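Long-range contacts in putative methylase (Clostridium difficile, PDB 3LDU), which probably methylates a guanine base of ribosomal RNA, and binds GTP in the pocket of its Rossmann-like methyltransferase domain: residues Glu60-Lys65 / Ile158-Asp163; Asp163-Arg168 / Arg226-Glu231. All coordinates share one frame; numbering follows the deposited sequence. Where two conformers were deposited one is given.

Contact 1: residues Glu60-Lys65 / Ile158-Asp163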
loop_
_atom_site.group_PDB
_atom_site.type_symbol
_atom_site.label_atom_id
_atom_site.label_comp_id
_atom_site.label_asym_id
_atom_site.label_seq_id
_atom_site.Cartn_x
_atom_site.Cartn_y
_atom_site.Cartn_z
ATOM N N GLU A 60 -3.851 0.318 0.943
ATOM C CA GLU A 60 -4.194 0.599 -0.449
ATOM C C GLU A 60 -5.142 1.789 -0.533
ATOM O O GLU A 60 -5.245 2.426 -1.577
ATOM C CB GLU A 60 -4.841 -0.608 -1.123
ATOM C CG GLU A 60 -3.950 -1.828 -1.176
ATOM C CD GLU A 60 -2.683 -1.596 -1.985
ATOM O OE1 GLU A 60 -2.757 -0.949 -3.054
ATOM O OE2 GLU A 60 -1.617 -2.088 -1.554
ATOM N N ARG A 61 -5.836 2.058 0.571
ATOM C CA ARG A 61 -6.657 3.256 0.687
ATOM C C ARG A 61 -7.245 3.342 2.082
ATOM O O ARG A 61 -6.956 2.507 2.940
ATOM C CB ARG A 61 -7.740 3.337 -0.396
ATOM C CG ARG A 61 -8.617 2.111 -0.506
ATOM C CD ARG A 61 -9.708 2.318 -1.545
ATOM N NE ARG A 61 -9.177 2.486 -2.897
ATOM C CZ ARG A 61 -9.024 3.658 -3.503
ATOM N NH1 ARG A 61 -8.537 3.710 -4.740
ATOM N NH2 ARG A 61 -9.357 4.776 -2.875
ATOM N N VAL A 62 -7.951 4.436 2.344
ATOM C CA VAL A 62 -8.475 4.681 3.676
ATOM C C VAL A 62 -9.966 4.946 3.536
ATOM O O VAL A 62 -10.363 5.912 2.881
ATOM C CB VAL A 62 -7.797 5.890 4.342
ATOM C CG1 VAL A 62 -8.469 6.202 5.698
ATOM C CG2 VAL A 62 -6.298 5.636 4.504
ATOM N N HIS A 63 -10.778 4.059 4.106
ATOM C CA HIS A 63 -12.239 4.186 4.056
ATOM C C HIS A 63 -12.798 4.665 5.382
ATOM O O HIS A 63 -12.360 4.246 6.451
ATOM C CB HIS A 63 -12.876 2.825 3.770
ATOM C CG HIS A 63 -12.557 2.266 2.416
ATOM N ND1 HIS A 63 -13.377 2.449 1.331
ATOM C CD2 HIS A 63 -11.511 1.524 1.983
ATOM C CE1 HIS A 63 -12.854 1.846 0.274
ATOM N NE2 HIS A 63 -11.720 1.270 0.651
ATOM N N LEU A 64 -13.799 5.532 5.308
ATOM C CA LEU A 64 -14.562 5.915 6.484
ATOM C C LEU A 64 -15.758 4.960 6.599
ATOM O O LEU A 64 -16.611 4.923 5.717
ATOM C CB LEU A 64 -15.047 7.360 6.345
ATOM C CG LEU A 64 -16.026 7.818 7.438
ATOM C CD1 LEU A 64 -15.356 7.780 8.811
ATOM C CD2 LEU A 64 -16.539 9.211 7.133
ATOM N N LYS A 65 -15.802 4.169 7.669
ATOM C CA LYS A 65 -16.872 3.193 7.832
ATOM C C LYS A 65 -18.156 3.899 8.251
ATOM O O LYS A 65 -18.152 4.689 9.200
ATOM C CB LYS A 65 -16.509 2.167 8.884
ATOM C CG LYS A 65 -17.431 0.962 8.902
ATOM C CD LYS A 65 -16.984 -0.024 9.964
ATOM C CE LYS A 65 -17.924 -1.213 10.050
ATOM N NZ LYS A 65 -17.429 -2.218 11.027
ATOM N N ILE A 158 -17.221 5.245 2.941
ATOM C CA ILE A 158 -16.918 6.290 1.968
ATOM C C ILE A 158 -15.409 6.337 1.763
ATOM O O ILE A 158 -14.644 6.359 2.724
ATOM C CB ILE A 158 -17.414 7.680 2.432
ATOM C CG1 ILE A 158 -18.868 7.584 2.937
ATOM C CG2 ILE A 158 -17.260 8.713 1.310
ATOM C CD1 ILE A 158 -19.507 8.919 3.283
ATOM N N ASP A 159 -14.989 6.335 0.506
ATOM C CA ASP A 159 -13.570 6.433 0.168
ATOM C C ASP A 159 -13.046 7.831 0.496
ATOM O O ASP A 159 -13.598 8.821 0.008
ATOM C CB ASP A 159 -13.395 6.134 -1.321
ATOM C CG ASP A 159 -11.965 6.327 -1.792
ATOM O OD1 ASP A 159 -11.054 6.205 -0.958
ATOM O OD2 ASP A 159 -11.760 6.591 -2.996
ATOM N N THR A 160 -12.001 7.922 1.320
ATOM C CA THR A 160 -11.428 9.222 1.694
ATOM C C THR A 160 -10.203 9.548 0.848
ATOM O O THR A 160 -9.645 10.646 0.939
ATOM C CB THR A 160 -11.010 9.287 3.186
ATOM O OG1 THR A 160 -9.838 8.488 3.396
ATOM C CG2 THR A 160 -12.121 8.791 4.101
ATOM N N THR A 161 -9.797 8.585 0.020
ATOM C CA THR A 161 -8.499 8.638 -0.667
ATOM C C THR A 161 -8.550 9.147 -2.111
ATOM O O THR A 161 -7.884 10.117 -2.454
ATOM C CB THR A 161 -7.850 7.246 -0.634
ATOM O OG1 THR A 161 -7.702 6.842 0.730
ATOM C CG2 THR A 161 -6.488 7.285 -1.324
ATOM N N GLY A 162 -9.358 8.510 -2.950
ATOM C CA GLY A 162 -9.404 8.853 -4.360
ATOM C C GLY A 162 -8.480 7.927 -5.149
ATOM O O GLY A 162 -8.694 6.720 -5.184
ATOM N N ASP A 163 -7.458 8.479 -5.784
ATOM C CA ASP A 163 -6.461 7.633 -6.447
ATOM C C ASP A 163 -5.849 6.651 -5.443
ATOM O O ASP A 163 -5.474 7.037 -4.340
ATOM C CB ASP A 163 -5.351 8.480 -7.078
ATOM C CG ASP A 163 -5.774 9.127 -8.379
ATOM O OD1 ASP A 163 -6.829 8.741 -8.924
ATOM O OD2 ASP A 163 -5.043 10.018 -8.862
#
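Two neighbouring strands of the seven-stranded mixed sheet, 63-70 and 153-159, meet antiparallel where the second one ends in an Asx turn. Leu64 and Ile158 form the hydrogen-bonded pair: Leu64 N reaches Ile158 O at 2.8 Å along a nearly straight bond (169°), and Ile158 N returns to Leu64 O. His63 and Asp159 are the next, non-hydrogen-bonded pair, with side chains on the face away from Leu64 and Ile158; there the His63 ring meets Phe146 edge-to-face. Beyond the ladder the bonding passes to threonines. Val62 O takes Thr160 N nearly along its C=O axis, and Thr160 OG1 joins it at 2.7 Å from above the carbonyl plane, so one buried oxygen is gripped twice. Thr160 OG1 can do this because it sits in the crowded position between backbone N and carbonyl carbon (chi1 72°). Val62 N donates to Thr161 OG1, and both threonine hydroxyls are also bonded to Asn53 of helix 48-55, tying these inner strands to that helix. Strand 63-70 lies between 7-12 of the ferredoxin-like region and 153-159 of the THUMP region, so one sheet spans both. Asp159, with CG anti to its backbone N (chi1 175°), shapes the Asx turn: OD1 accepts Thr161 N at 2.9 Å and OD2 accepts Gly162 N, both from above the carboxylate plane. Gly162 suits its place because a CB at its backbone angles would collide with the preceding carbonyl. Arg61, its chain bent at chi3, lays its guanidinium across this turn. NH1 and NH2 converge end-on on Gly162 O, which lies in the guanidinium plane 3.0 Å from NH1. NH2 also makes a salt bridge to Asp159 OD1 at 2.9 Å, weak as a hydrogen bond, with the guanidinium about perpendicular to the carboxylate.

Contact 2: residues Asp163-Arg168 / Arg226-Glu231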
loop_
_atom_site.group_PDB
_atom_site.type_symbol
_atom_site.label_atom_id
_atom_site.label_comp_id
_atom_site.label_asym_id
_atom_site.label_seq_id
_atom_site.Cartn_x
_atom_site.Cartn_y
_atom_site.Cartn_z
ATOM N N ASP A 163 -7.458 8.479 -5.784
ATOM C CA ASP A 163 -6.461 7.633 -6.447
ATOM C C ASP A 163 -5.849 6.651 -5.443
ATOM O O ASP A 163 -5.474 7.037 -4.340
ATOM C CB ASP A 163 -5.351 8.480 -7.078
ATOM C CG ASP A 163 -5.774 9.127 -8.379
ATOM O OD1 ASP A 163 -6.829 8.741 -8.924
ATOM O OD2 ASP A 163 -5.043 10.018 -8.862
ATOM N N ALA A 164 -5.756 5.381 -5.819
ATOM C CA ALA A 164 -5.167 4.369 -4.935
ATOM C C ALA A 164 -3.887 4.883 -4.269
ATOM O O ALA A 164 -3.058 5.531 -4.913
ATOM C CB ALA A 164 -4.889 3.085 -5.706
ATOM N N LEU A 165 -3.724 4.580 -2.983
ATOM C CA LEU A 165 -2.618 5.110 -2.191
ATOM C C LEU A 165 -1.235 4.738 -2.731
ATOM O O LEU A 165 -0.264 5.481 -2.532
ATOM C CB LEU A 165 -2.737 4.671 -0.721
ATOM C CG LEU A 165 -3.576 5.560 0.189
ATOM C CD1 LEU A 165 -3.466 5.080 1.631
ATOM C CD2 LEU A 165 -3.141 7.033 0.060
ATOM N N HIS A 166 -1.131 3.602 -3.416
ATOM C CA HIS A 166 0.181 3.196 -3.916
ATOM C C HIS A 166 0.727 4.208 -4.922
ATOM O O HIS A 166 1.934 4.245 -5.190
ATOM C CB HIS A 166 0.161 1.774 -4.498
ATOM C CG HIS A 166 -0.533 1.666 -5.827
ATOM N ND1 HIS A 166 0.125 1.830 -7.021
ATOM C CD2 HIS A 166 -1.825 1.388 -6.131
ATOM C CE1 HIS A 166 -0.737 1.668 -8.020
ATOM N NE2 HIS A 166 -1.919 1.406 -7.506
ATOM N N LYS A 167 -0.155 5.041 -5.468
ATOM C CA LYS A 167 0.290 6.079 -6.380
ATOM C C LYS A 167 0.733 7.278 -5.552
ATOM O O LYS A 167 -0.082 8.158 -5.237
ATOM C CB LYS A 167 -0.828 6.447 -7.355
ATOM C CG LYS A 167 -1.369 5.252 -8.119
ATOM C CD LYS A 167 -2.406 5.634 -9.145
ATOM C CE LYS A 167 -2.816 4.415 -9.960
ATOM N NZ LYS A 167 -3.597 4.790 -11.174
ATOM N N ARG A 168 2.007 7.297 -5.162
ATOM C CA ARG A 168 2.546 8.406 -4.370
ATOM C C ARG A 168 2.675 9.653 -5.236
ATOM O O ARG A 168 2.636 10.775 -4.736
ATOM C CB ARG A 168 3.921 8.075 -3.768
ATOM C CG ARG A 168 3.932 7.343 -2.421
ATOM C CD ARG A 168 3.571 5.923 -2.634
ATOM N NE ARG A 168 4.129 4.978 -1.662
ATOM C CZ ARG A 168 3.403 4.324 -0.759
ATOM N NH1 ARG A 168 3.983 3.435 0.041
ATOM N NH2 ARG A 168 2.093 4.555 -0.660
ATOM N N ARG A 226 0.986 14.262 -2.944
ATOM C CA ARG A 226 -0.224 13.970 -3.694
ATOM C C ARG A 226 -1.462 14.519 -2.992
ATOM O O ARG A 226 -1.384 15.010 -1.861
ATOM C CB ARG A 226 -0.381 12.473 -3.949
ATOM C CG ARG A 226 -0.385 11.612 -2.693
ATOM C CD ARG A 226 -1.070 10.288 -2.984
ATOM N NE ARG A 226 -2.508 10.477 -3.173
ATOM C CZ ARG A 226 -3.351 9.536 -3.600
ATOM N NH1 ARG A 226 -2.905 8.330 -3.911
ATOM N NH2 ARG A 226 -4.644 9.802 -3.734
ATOM N N GLU A 227 -2.601 14.433 -3.663
ATOM C CA GLU A 227 -3.837 14.903 -3.046
ATOM C C GLU A 227 -4.844 13.775 -2.808
ATOM O O GLU A 227 -4.699 12.666 -3.330
ATOM C CB GLU A 227 -4.441 16.077 -3.804
ATOM C CG GLU A 227 -4.825 15.821 -5.233
ATOM C CD GLU A 227 -5.184 17.119 -5.947
ATOM O OE1 GLU A 227 -6.387 17.463 -6.015
ATOM O OE2 GLU A 227 -4.255 17.810 -6.415
ATOM N N PHE A 228 -5.836 14.063 -1.980
ATOM C CA PHE A 228 -6.803 13.057 -1.566
ATOM C C PHE A 228 -8.194 13.611 -1.745
ATOM O O PHE A 228 -8.427 14.807 -1.527
ATOM C CB PHE A 228 -6.559 12.683 -0.111
ATOM C CG PHE A 228 -5.180 12.165 0.126
ATOM C CD1 PHE A 228 -4.892 10.830 -0.082
ATOM C CD2 PHE A 228 -4.162 13.021 0.515
ATOM C CE1 PHE A 228 -3.606 10.347 0.118
ATOM C CE2 PHE A 228 -2.885 12.544 0.721
ATOM C CZ PHE A 228 -2.608 11.205 0.515
ATOM N N ILE A 229 -9.124 12.756 -2.159
ATOM C CA ILE A 229 -10.488 13.222 -2.450
ATOM C C ILE A 229 -11.144 13.914 -1.251
ATOM O O ILE A 229 -11.882 14.878 -1.439
ATOM C CB ILE A 229 -11.375 12.062 -2.970
ATOM C CG1 ILE A 229 -12.634 12.600 -3.651
ATOM C CG2 ILE A 229 -11.735 11.100 -1.832
ATOM C CD1 ILE A 229 -12.352 13.513 -4.829
ATOM N N SER A 230 -10.869 13.457 -0.027
ATOM C CA SER A 230 -11.521 14.024 1.170
ATOM C C SER A 230 -11.023 15.418 1.553
ATOM O O SER A 230 -11.602 16.077 2.436
ATOM C CB SER A 230 -11.359 13.092 2.377
ATOM O OG SER A 230 -9.984 12.783 2.594
ATOM N N GLU A 231 -9.953 15.873 0.906
ATOM C CA GLU A 231 -9.475 17.228 1.142
ATOM C C GLU A 231 -10.487 18.261 0.657
ATOM O O GLU A 231 -10.454 19.417 1.090
ATOM C CB GLU A 231 -8.118 17.466 0.479
ATOM C CG GLU A 231 -6.986 16.703 1.135
ATOM C CD GLU A 231 -5.653 17.051 0.525
ATOM O OE1 GLU A 231 -5.300 16.445 -0.509
ATOM O OE2 GLU A 231 -4.964 17.938 1.073
HETATM O O HOH W 1 -6.660 11.638 -5.880
#
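Arg226 carries this contact, its guanidinium set against a row of backbone carbonyls. NH1 and NH2 close end-on on Asp163 O, each at 2.9 Å; NH2 lies on a lone pair of that oxygen, in the carbonyl plane, whereas NH1 comes from above it. NH1 donates further to Lys167 O at 3.1 Å, tilted from the guanidinium plane, and weakly to Ala164 O. On the adjacent edge NE and NH2 take Glu227 O side-on, NH2 at 2.9 Å and nearly along the C=O axis, so the arginine also fixes the backbone of its own loop. A crowded first torsion (chi1 57°) and a bend at chi3 (-70°) bring the group there, while its CB and CG pass beside Arg168 O. Over one guanidinium face sits Leu165 CD2, whose methyl also meets the edge of the Phe228 ring, 3.3 Å from CE1. A leucine suits this spot, its branch filling the corner between arginine and aromatic ring.

In the next shell, the type I turn from Ala164 to Lys167, closed by Lys167 N to Ala164 O, presents its two end carbonyls to the same NH1. Phe228 N is bonded to Glu231 OE1, which has a salt bridge to Arg245 of helix 238-251, and the Phe228 ring meets Trp241 there. Arg168 NH2 bonds Leu165 O and its NE pairs with Glu212, its side chain about 11 Å from the bound GTP. Carbonyl oxygens along two edges probably stabilise the positive charge of Arg226 through their dipoles and fasten the two loops; the Asp163 carboxylate, not in contact (OD2 5.1 Å from Arg226 NH2), may add to this.

Contact 1 is the more buried and is built on a strand pair, whereas contact 2 joins two loops and is only partly buried. They follow each other along the chain, sharing Asp163, and their centres lie about 9 Å apart. Ser230 OG and Ile229 N of 226-231 probably bond Thr160 O and Thr161 O, so the methyltransferase loop holds both the turn after the strand and the linker beyond it. Each contact uses an arginine to clasp a backbone oxygen end-on, but in contact 1 it also has a salt bridge to Asp159, which probably offsets part of its charge, and threonine hydroxyls extend a ladder, while in contact 2 it bonds backbone carbonyls, with a leucine-phenylalanine touch beside it.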